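Local coordinates for peptidase S15/CocE/NonD (Thaumarchaeota archaeon SCGC AB-539-E09, PDB 4PF1), which probably acts as a serine aminopeptidase of the alpha/beta-hydrolase fold, cleaving residues from the amino ends of peptides, at residues I532-Y537 against L583-P588. Residues are numbered along the deposited sequence; the frame is centred on the assembly and turned at random.
Sequences IFRGRY and LYDRNP
Arg534 reaches across to Asp585 with the end of its guanidinium, and both terminal nitrogens settle on one carboxylate oxygen. Arg534 NH1 meets Asp585 OD1 at 2.8 Å on its syn side, forming a salt bridge. Arg534 NH2 approaches the same Asp585 OD1 from above the carboxylate plane at 2.9 Å; the two flat groups are turned 41° apart. Asp585 CG stands between its backbone N and carbonyl carbon (chi1 64°), and arginine's length and fan of N-H groups let it reach carboxylate and main chain at once: Arg534 NH2 also makes a weak, bent bond of 2.7 Å to Asp585 O, at the guanidinium edge. NH2 has a further salt bridge to Asp502, so its positive charge is probably balanced by two carboxylates.

The arginine ends strand 525-534, an outermost strand of a four-stranded antiparallel sheet in the C-terminal non-catalytic domain of this S15-family protein; Asp585 lies in the long loop joining strands 571-577 and 606-625.

Ile532 CG2 sits 3.5 Å above one face of the Tyr584 ring, offset toward the rim, a CH-pi contact. A beta-branched residue suits a strand and offers this methyl, while tyrosine supplies a broad face and still hydrogen-bonds Arg203 through its hydroxyl.

Asn587 and Arg534 run past each other in opposite directions, unbonded. Asn587's amide offers acceptor and donor: OD1 accepts from Gln589 N, and ND2 donates to Asp500 and Asp502.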
# COMPACT_ATOMS: atom_id res chain seq x y z
N ILE A 532 -22.23 -26.33 0.52
CA ILE A 532 -22.33 -27.20 1.69
C ILE A 532 -23.72 -27.84 1.76
O ILE A 532 -24.72 -27.22 1.38
CB ILE A 532 -22.00 -26.38 2.99
CG1 ILE A 532 -22.07 -27.26 4.28
CG2 ILE A 532 -22.86 -25.11 3.10
CD1 ILE A 532 -21.47 -26.60 5.55
N PHE A 533 -23.79 -29.08 2.26
CA PHE A 533 -25.04 -29.80 2.44
C PHE A 533 -25.13 -30.30 3.88
O PHE A 533 -24.22 -30.98 4.35
CB PHE A 533 -25.14 -30.97 1.44
CG PHE A 533 -26.52 -31.60 1.34
CD1 PHE A 533 -27.01 -32.42 2.35
CD2 PHE A 533 -27.30 -31.41 0.20
CE1 PHE A 533 -28.28 -32.99 2.26
CE2 PHE A 533 -28.56 -32.00 0.10
CZ PHE A 533 -29.05 -32.78 1.13
N ARG A 534 -26.24 -29.98 4.58
CA ARG A 534 -26.46 -30.48 5.94
C ARG A 534 -27.11 -31.86 5.84
O ARG A 534 -28.26 -31.97 5.41
CB ARG A 534 -27.29 -29.49 6.77
CG ARG A 534 -27.33 -29.85 8.26
CD ARG A 534 -27.27 -28.62 9.14
NE ARG A 534 -25.89 -28.17 9.35
CZ ARG A 534 -25.56 -27.09 10.05
NH1 ARG A 534 -26.50 -26.33 10.60
NH2 ARG A 534 -24.29 -26.74 10.20
N GLY A 535 -26.31 -32.88 6.16
CA GLY A 535 -26.65 -34.30 6.04
C GLY A 535 -27.97 -34.79 6.60
O GLY A 535 -28.51 -35.77 6.10
N ARG A 536 -28.49 -34.12 7.64
CA ARG A 536 -29.77 -34.49 8.26
C ARG A 536 -30.96 -34.32 7.26
O ARG A 536 -32.03 -34.89 7.49
CB ARG A 536 -30.02 -33.67 9.55
CG ARG A 536 -30.27 -32.18 9.30
CD ARG A 536 -29.96 -31.31 10.49
NE ARG A 536 -31.06 -31.26 11.46
CZ ARG A 536 -31.05 -31.87 12.64
NH1 ARG A 536 -32.08 -31.77 13.45
NH2 ARG A 536 -29.99 -32.58 13.01
N TYR A 537 -30.75 -33.56 6.15
CA TYR A 537 -31.78 -33.32 5.13
C TYR A 537 -31.50 -34.12 3.83
O TYR A 537 -31.97 -33.73 2.76
CB TYR A 537 -31.91 -31.81 4.83
CG TYR A 537 -32.05 -30.95 6.07
CD1 TYR A 537 -33.19 -31.02 6.87
CD2 TYR A 537 -31.04 -30.07 6.45
CE1 TYR A 537 -33.31 -30.26 8.02
CE2 TYR A 537 -31.16 -29.29 7.60
CZ TYR A 537 -32.30 -29.39 8.38
OH TYR A 537 -32.40 -28.63 9.53
N LEU A 583 -18.64 -18.93 9.46
CA LEU A 583 -19.76 -18.58 8.57
C LEU A 583 -20.93 -19.54 8.78
O LEU A 583 -22.04 -19.09 9.04
CB LEU A 583 -19.30 -18.57 7.09
CG LEU A 583 -20.36 -18.24 6.01
CD1 LEU A 583 -21.14 -16.95 6.33
CD2 LEU A 583 -19.73 -18.14 4.64
N TYR A 584 -20.65 -20.85 8.77
CA TYR A 584 -21.65 -21.87 9.05
C TYR A 584 -21.44 -22.42 10.45
O TYR A 584 -20.30 -22.63 10.86
CB TYR A 584 -21.59 -23.00 8.01
CG TYR A 584 -21.98 -22.56 6.62
CD1 TYR A 584 -21.02 -22.10 5.72
CD2 TYR A 584 -23.31 -22.55 6.22
CE1 TYR A 584 -21.38 -21.66 4.45
CE2 TYR A 584 -23.68 -22.13 4.95
CZ TYR A 584 -22.71 -21.67 4.07
OH TYR A 584 -23.07 -21.24 2.82
N ASP A 585 -22.54 -22.67 11.19
CA ASP A 585 -22.42 -23.27 12.52
C ASP A 585 -21.98 -24.74 12.37
O ASP A 585 -22.20 -25.34 11.31
CB ASP A 585 -23.72 -23.14 13.34
CG ASP A 585 -24.95 -23.85 12.79
OD1 ASP A 585 -24.94 -24.23 11.60
OD2 ASP A 585 -25.93 -23.99 13.54
N ARG A 586 -21.30 -25.28 13.38
CA ARG A 586 -20.79 -26.65 13.32
C ARG A 586 -21.89 -27.67 13.40
O ARG A 586 -22.82 -27.53 14.21
CB ARG A 586 -19.81 -26.94 14.47
CG ARG A 586 -18.60 -26.03 14.53
CD ARG A 586 -17.91 -26.14 15.87
NE ARG A 586 -18.80 -25.85 16.99
CZ ARG A 586 -18.74 -26.45 18.18
NH1 ARG A 586 -17.84 -27.40 18.40
NH2 ARG A 586 -19.59 -26.12 19.14
N ASN A 587 -21.76 -28.75 12.62
CA ASN A 587 -22.64 -29.88 12.76
C ASN A 587 -22.12 -30.69 13.96
O ASN A 587 -20.92 -30.94 14.03
CB ASN A 587 -22.67 -30.73 11.48
CG ASN A 587 -23.79 -31.74 11.46
OD1 ASN A 587 -23.84 -32.67 12.28
ND2 ASN A 587 -24.70 -31.60 10.52
N PRO A 588 -22.99 -31.03 14.95
CA PRO A 588 -22.49 -31.77 16.13
C PRO A 588 -21.90 -33.14 15.78
O PRO A 588 -21.07 -33.66 16.53
CB PRO A 588 -23.73 -31.91 17.01
CG PRO A 588 -24.69 -30.88 16.51
CD PRO A 588 -24.43 -30.77 15.04